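Local coordinates for ribonucleoside-diphosphate reductase (Sulfolobus acidocaldarius DSM 639, PDB 6QRZ), which is an R2-like ligand-binding oxidase that carries a manganese/iron cofactor within a ferritin-like helical fold, at residues Thr186-Tyr191 / Gln257-Val262; Ile239-Val244 / Val298-Leu303. All blocks are in the same frame, centred on the assembly; numbering follows the deposited sequence.

In the fold
After eight earlier helices, among them 76-98 and 113-139 with metal ligands Glu93, Glu126 and His129, the chain reaches helix 178-190, whose C-terminal part carries Thr186-Tyr191. Helices 192-211 and 215-245 follow, the latter bearing metal ligands Glu228 and His231 and, toward its C-terminal end, Ile239-Val244. Helix 247-261 then brings Gln257-Val262 back to Thr186-Tyr191, closing the almost wholly helical loop of contact 1. Helix 281-301 later returns to Ile239-Val244 and closes contact 2. The two loops cross, since their segments alternate. The contact centres lie about 14 Å apart. Leu190 CD2 is 3.6 Å from Ile299 CD1, and Leu190 CD1 4.1 Å from Ile239 CG2; with helix 247-261 joining through contact 1, four helices meet around Leu190.

Contact 1. Residues Thr186-Tyr191 / Gln257-Val262; sequences TTYNLY and QFNKLV
Leu261 lays its CB over one face of the Tyr191 ring, while CE1 of Phe258 lies at the edge of that ring. The setting is the helical R2 fold of the ferritin-like superfamily: the short helical segments 186-190 and 257-261 cross at -78°, their axes 9.9 Å apart at closest approach. Thr186 and Phe258 set the register, their CA atoms 6.2 Å apart. Across 186-190 the first helix widens into a pi-type turn, Tyr191 N bonded to Thr186 O at 3.2 Å; the second keeps an alpha turn, Leu261 N to Gln257 O at 3.0 Å. Tyr191 (chi1 t) directs CA-CB toward the other segment and brings CB to 3.6 Å from Leu261 CD1 and 3.9 Å from Phe258 CE1. Phe258, also t, has CE1 4.2 Å from Leu190 CB. Leu261 (m, t) drives CD1 to 3.5 Å from Thr187 CA and 3.6 Å from Thr186 O. Gln257 (t, p) places CG 3.2 Å from Thr186 OG1 and NE2 3.0 Å from Thr187 OG1; NE2 is weakly hydrogen-bonded to Glu164 OE1. The Thr186 and Thr187 hydroxyls are hydrogen-bonded into their own helix, to Ala182 O and Val183 O respectively. The patch is buried, the side chain of Leu190 about 11 Å from the bound iron; helices 155-169 and 281-301 also pack against it. At its exposed border, Val262 CG1 sits 4.1 Å from Tyr191 CE1.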
loop_
_atom_site.group_PDB
_atom_site.type_symbol
_atom_site.label_atom_id
_atom_site.label_comp_id
_atom_site.label_asym_id
_atom_site.label_seq_id
_atom_site.Cartn_x
_atom_site.Cartn_y
_atom_site.Cartn_z
ATOM N N THR A 186 10.465 -16.333 -3.898
ATOM C CA THR A 186 10.121 -17.558 -4.615
ATOM C C THR A 186 8.802 -18.136 -4.119
ATOM O O THR A 186 7.974 -18.591 -4.917
ATOM C CB THR A 186 11.242 -18.589 -4.473
ATOM O OG1 THR A 186 11.582 -18.740 -3.089
ATOM C CG2 THR A 186 12.474 -18.155 -5.249
ATOM N N THR A 187 8.588 -18.123 -2.805
ATOM C CA THR A 187 7.347 -18.598 -2.204
ATOM C C THR A 187 6.200 -17.608 -2.363
ATOM O O THR A 187 5.109 -17.849 -1.836
ATOM C CB THR A 187 7.573 -18.887 -0.715
ATOM O OG1 THR A 187 8.895 -19.405 -0.524
ATOM C CG2 THR A 187 6.569 -19.904 -0.186
ATOM N N TYR A 188 6.409 -16.512 -3.088
ATOM C CA TYR A 188 5.446 -15.422 -3.087
ATOM C C TYR A 188 5.181 -14.904 -4.494
ATOM O O TYR A 188 4.027 -14.838 -4.929
ATOM C CB TYR A 188 5.954 -14.304 -2.178
ATOM C CG TYR A 188 5.052 -13.107 -2.077
ATOM C CD1 TYR A 188 3.744 -13.236 -1.646
ATOM C CD2 TYR A 188 5.520 -11.840 -2.389
ATOM C CE1 TYR A 188 2.921 -12.139 -1.543
ATOM C CE2 TYR A 188 4.705 -10.738 -2.286
ATOM C CZ TYR A 188 3.404 -10.891 -1.865
ATOM O OH TYR A 188 2.579 -9.796 -1.761
ATOM N N ASN A 189 6.240 -14.540 -5.214
ATOM C CA ASN A 189 6.105 -13.992 -6.558
ATOM C C ASN A 189 6.333 -15.017 -7.657
ATOM O O ASN A 189 5.805 -14.850 -8.761
ATOM C CB ASN A 189 7.082 -12.827 -6.756
ATOM C CG ASN A 189 6.737 -11.626 -5.900
ATOM O OD1 ASN A 189 7.506 -11.232 -5.022
ATOM N ND2 ASN A 189 5.576 -11.034 -6.153
ATOM N N LEU A 190 7.103 -16.071 -7.385
ATOM C CA LEU A 190 7.428 -17.043 -8.422
ATOM C C LEU A 190 6.337 -18.098 -8.565
ATOM O O LEU A 190 5.715 -18.224 -9.624
ATOM C CB LEU A 190 8.775 -17.705 -8.121
ATOM C CG LEU A 190 10.033 -16.993 -8.622
ATOM C CD1 LEU A 190 10.322 -15.725 -7.830
ATOM C CD2 LEU A 190 11.208 -17.947 -8.571
ATOM N N TYR A 191 6.100 -18.873 -7.509
ATOM C CA TYR A 191 5.149 -19.974 -7.592
ATOM C C TYR A 191 3.719 -19.534 -7.308
ATOM O O TYR A 191 2.791 -19.971 -7.995
ATOM C CB TYR A 191 5.553 -21.090 -6.627
ATOM C CG TYR A 191 4.647 -22.298 -6.676
ATOM C CD1 TYR A 191 4.776 -23.246 -7.683
ATOM C CD2 TYR A 191 3.666 -22.495 -5.713
ATOM C CE1 TYR A 191 3.950 -24.355 -7.731
ATOM C CE2 TYR A 191 2.836 -23.599 -5.752
ATOM C CZ TYR A 191 2.983 -24.526 -6.763
ATOM O OH TYR A 191 2.158 -25.627 -6.806
ATOM N N GLN A 257 13.959 -23.700 -2.515
ATOM C CA GLN A 257 12.612 -23.311 -2.117
ATOM C C GLN A 257 11.608 -23.591 -3.229
ATOM O O GLN A 257 10.471 -23.995 -2.959
ATOM C CB GLN A 257 12.585 -21.834 -1.726
ATOM C CG GLN A 257 11.244 -21.362 -1.199
ATOM C CD GLN A 257 10.876 -21.999 0.128
ATOM O OE1 GLN A 257 11.748 -22.355 0.920
ATOM N NE2 GLN A 257 9.580 -22.150 0.374
ATOM N N PHE A 258 12.010 -23.387 -4.486
ATOM C CA PHE A 258 11.098 -23.639 -5.596
ATOM C C PHE A 258 10.874 -25.130 -5.811
ATOM O O PHE A 258 9.807 -25.533 -6.287
ATOM C CB PHE A 258 11.630 -22.985 -6.872
ATOM C CG PHE A 258 10.609 -22.873 -7.965
ATOM C CD1 PHE A 258 9.569 -21.963 -7.867
ATOM C CD2 PHE A 258 10.690 -23.669 -9.093
ATOM C CE1 PHE A 258 8.627 -21.854 -8.871
ATOM C CE2 PHE A 258 9.752 -23.564 -10.100
ATOM C CZ PHE A 258 8.719 -22.656 -9.989
ATOM N N ASN A 259 11.862 -25.960 -5.471
ATOM C CA ASN A 259 11.671 -27.404 -5.490
ATOM C C ASN A 259 10.913 -27.904 -4.271
ATOM O O ASN A 259 10.349 -29.003 -4.316
ATOM C CB ASN A 259 13.022 -28.117 -5.583
ATOM C CG ASN A 259 13.634 -28.030 -6.966
ATOM O OD1 ASN A 259 12.925 -28.038 -7.973
ATOM N ND2 ASN A 259 14.958 -27.947 -7.025
ATOM N N LYS A 260 10.890 -27.129 -3.185
ATOM C CA LYS A 260 10.111 -27.508 -2.013
ATOM C C LYS A 260 8.638 -27.162 -2.180
ATOM O O LYS A 260 7.774 -27.856 -1.630
ATOM C CB LYS A 260 10.677 -26.830 -0.762
ATOM C CG LYS A 260 10.048 -27.298 0.543
ATOM C CD LYS A 260 10.767 -26.721 1.751
ATOM C CE LYS A 260 10.631 -25.210 1.810
ATOM N NZ LYS A 260 11.386 -24.625 2.955
ATOM N N LEU A 261 8.332 -26.106 -2.936
ATOM C CA LEU A 261 6.940 -25.728 -3.159
ATOM C C LEU A 261 6.233 -26.733 -4.059
ATOM O O LEU A 261 5.102 -27.146 -3.778
ATOM C CB LEU A 261 6.869 -24.325 -3.757
ATOM C CG LEU A 261 7.307 -23.204 -2.817
ATOM C CD1 LEU A 261 7.318 -21.879 -3.550
ATOM C CD2 LEU A 261 6.386 -23.154 -1.613
ATOM N N VAL A 262 6.885 -27.137 -5.153
ATOM C CA VAL A 262 6.312 -28.143 -6.039
ATOM C C VAL A 262 6.215 -29.509 -5.380
ATOM O O VAL A 262 5.511 -30.385 -5.894
ATOM C CB VAL A 262 7.130 -28.248 -7.342
ATOM C CG1 VAL A 262 7.148 -26.908 -8.065
ATOM C CG2 VAL A 262 8.544 -28.718 -7.045
#

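Contact 2. Residues Ile239-Val244 / Val298-Leu303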
loop_
_atom_site.group_PDB
_atom_site.type_symbol
_atom_site.label_atom_id
_atom_site.label_comp_id
_atom_site.label_asym_id
_atom_site.label_seq_id
_atom_site.Cartn_x
_atom_site.Cartn_y
_atom_site.Cartn_z
ATOM N N ILE A 239 14.194 -11.087 -7.593
ATOM C CA ILE A 239 14.959 -12.319 -7.442
ATOM C C ILE A 239 16.196 -12.293 -8.336
ATOM O O ILE A 239 17.272 -12.749 -7.934
ATOM C CB ILE A 239 14.068 -13.547 -7.713
ATOM C CG1 ILE A 239 14.827 -14.842 -7.415
ATOM C CG2 ILE A 239 13.540 -13.547 -9.136
ATOM C CD1 ILE A 239 15.179 -15.020 -5.956
ATOM N N THR A 240 16.076 -11.739 -9.546
ATOM C CA THR A 240 17.246 -11.611 -10.410
ATOM C C THR A 240 18.262 -10.638 -9.832
ATOM O O THR A 240 19.469 -10.817 -10.027
ATOM C CB THR A 240 16.834 -11.167 -11.816
ATOM O OG1 THR A 240 16.082 -9.950 -11.737
ATOM C CG2 THR A 240 15.997 -12.242 -12.500
ATOM N N ARG A 241 17.798 -9.606 -9.121
ATOM C CA ARG A 241 18.721 -8.693 -8.457
ATOM C C ARG A 241 19.515 -9.401 -7.367
ATOM O O ARG A 241 20.663 -9.035 -7.096
ATOM C CB ARG A 241 17.957 -7.504 -7.873
ATOM C CG ARG A 241 18.844 -6.442 -7.242
ATOM C CD ARG A 241 18.028 -5.270 -6.726
ATOM N NE ARG A 241 17.123 -5.658 -5.646
ATOM C CZ ARG A 241 17.454 -5.654 -4.358
ATOM N NH1 ARG A 241 18.673 -5.285 -3.986
ATOM N NH2 ARG A 241 16.568 -6.020 -3.443
ATOM N N LEU A 242 18.924 -10.416 -6.735
ATOM C CA LEU A 242 19.648 -11.181 -5.728
ATOM C C LEU A 242 20.579 -12.209 -6.356
ATOM O O LEU A 242 21.611 -12.545 -5.764
ATOM C CB LEU A 242 18.661 -11.868 -4.785
ATOM C CG LEU A 242 17.756 -10.949 -3.964
ATOM C CD1 LEU A 242 16.718 -11.769 -3.216
ATOM C CD2 LEU A 242 18.577 -10.108 -2.998
ATOM N N ILE A 243 20.238 -12.718 -7.547
ATOM C CA ILE A 243 21.105 -13.656 -8.257
ATOM C C ILE A 243 22.229 -12.948 -9.001
ATOM O O ILE A 243 23.114 -13.612 -9.557
ATOM C CB ILE A 243 20.237 -14.532 -9.189
ATOM C CG1 ILE A 243 19.087 -15.159 -8.400
ATOM C CG2 ILE A 243 21.034 -15.670 -9.808
ATOM C CD1 ILE A 243 18.168 -16.021 -9.237
ATOM N N VAL A 244 22.240 -11.618 -9.016
ATOM C CA VAL A 244 23.372 -10.876 -9.551
ATOM C C VAL A 244 24.201 -10.207 -8.459
ATOM O O VAL A 244 25.374 -9.889 -8.706
ATOM C CB VAL A 244 22.928 -9.832 -10.598
ATOM C CG1 VAL A 244 22.203 -10.511 -11.751
ATOM C CG2 VAL A 244 22.054 -8.769 -9.960
ATOM N N VAL A 298 13.615 -18.093 -16.304
ATOM C CA VAL A 298 13.874 -16.705 -15.944
ATOM C C VAL A 298 14.719 -16.598 -14.681
ATOM O O VAL A 298 15.338 -15.555 -14.440
ATOM C CB VAL A 298 12.544 -15.938 -15.793
ATOM C CG1 VAL A 298 11.878 -16.261 -14.463
ATOM C CG2 VAL A 298 12.766 -14.440 -15.952
ATOM N N ILE A 299 14.771 -17.654 -13.868
ATOM C CA ILE A 299 15.653 -17.654 -12.705
ATOM C C ILE A 299 17.094 -17.901 -13.126
ATOM O O ILE A 299 17.998 -17.130 -12.785
ATOM C CB ILE A 299 15.183 -18.692 -11.670
ATOM C CG1 ILE A 299 13.914 -18.206 -10.977
ATOM C CG2 ILE A 299 16.276 -18.960 -10.647
ATOM C CD1 ILE A 299 14.037 -16.811 -10.427
ATOM N N GLU A 300 17.329 -18.979 -13.878
ATOM C CA GLU A 300 18.671 -19.258 -14.373
ATOM C C GLU A 300 19.123 -18.242 -15.411
ATOM O O GLU A 300 20.326 -18.136 -15.673
ATOM C CB GLU A 300 18.729 -20.672 -14.954
ATOM C CG GLU A 300 18.356 -21.757 -13.956
ATOM C CD GLU A 300 18.455 -23.154 -14.537
ATOM O OE1 GLU A 300 18.648 -23.278 -15.764
ATOM O OE2 GLU A 300 18.344 -24.129 -13.764
ATOM N N ARG A 301 18.189 -17.494 -16.007
ATOM C CA ARG A 301 18.570 -16.407 -16.903
ATOM C C ARG A 301 19.385 -15.348 -16.173
ATOM O O ARG A 301 20.268 -14.722 -16.770
ATOM C CB ARG A 301 17.322 -15.780 -17.525
ATOM C CG ARG A 301 17.604 -14.748 -18.604
ATOM C CD ARG A 301 18.136 -15.406 -19.865
ATOM N NE ARG A 301 17.161 -16.322 -20.452
ATOM C CZ ARG A 301 17.411 -17.120 -21.484
ATOM N NH1 ARG A 301 18.611 -17.122 -22.049
ATOM N NH2 ARG A 301 16.462 -17.919 -21.953
ATOM N N ALA A 302 19.110 -15.143 -14.883
ATOM C CA ALA A 302 19.833 -14.148 -14.103
ATOM C C ALA A 302 21.285 -14.535 -13.859
ATOM O O ALA A 302 22.109 -13.656 -13.589
ATOM C CB ALA A 302 19.135 -13.920 -12.764
ATOM N N LEU A 303 21.612 -15.820 -13.940
ATOM C CA LEU A 303 22.974 -16.263 -13.688
ATOM C C LEU A 303 23.924 -15.740 -14.759
ATOM O O LEU A 303 23.560 -15.598 -15.931
ATOM C CB LEU A 303 23.034 -17.789 -13.630
ATOM C CG LEU A 303 22.484 -18.420 -12.351
ATOM C CD1 LEU A 303 22.352 -19.922 -12.506
ATOM C CD2 LEU A 303 23.384 -18.085 -11.174
#
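Val298 starts the second segment on a helical turn and meets the first through its backbone: its O lies 3.9 Å from Thr240 CG2. One residue on, Ile299 (m, m) has its CA-CB bond sideways, yet CD1 reaches 3.5 Å from Ile239 CG2. Its CG2 is 3.8 Å and its O 3.7 Å from CD1 of Ile243, whose CA-CB bond points toward this segment and whose rotamer is m, t. Ile239 and Ile299 both also touch Leu190 of helix 178-190, where the interface merges with contact 1. This is helix-to-helix packing within the R2 fold of the ferritin-like superfamily: the C-terminal part of helix 215-245, beyond metal ligands Glu228 and His231, lies against the C-terminal part of helix 281-301 and the residues following it, the side chain of Ile239 about 14 Å from the bound iron. The CA-CB bond of Glu300 points away, and its OE2 is hydrogen-bonded to Tyr251 OH of helix 247-261. Ala302 and Thr240 form the nearest CA pair, 5.2 Å apart. Through its CB, Ala302 touches both Thr240 CG2 (3.6 Å) and Ile243 CB (3.8 Å), and its O lies 3.6 Å from Val244 CG1. The Thr240 hydroxyl meanwhile bonds to Thr236 O in its own helix. At Leu303 psi is 146°, an extended value; CA-CB points away, but CD2 comes within 3.6 Å of Ile243 CG2.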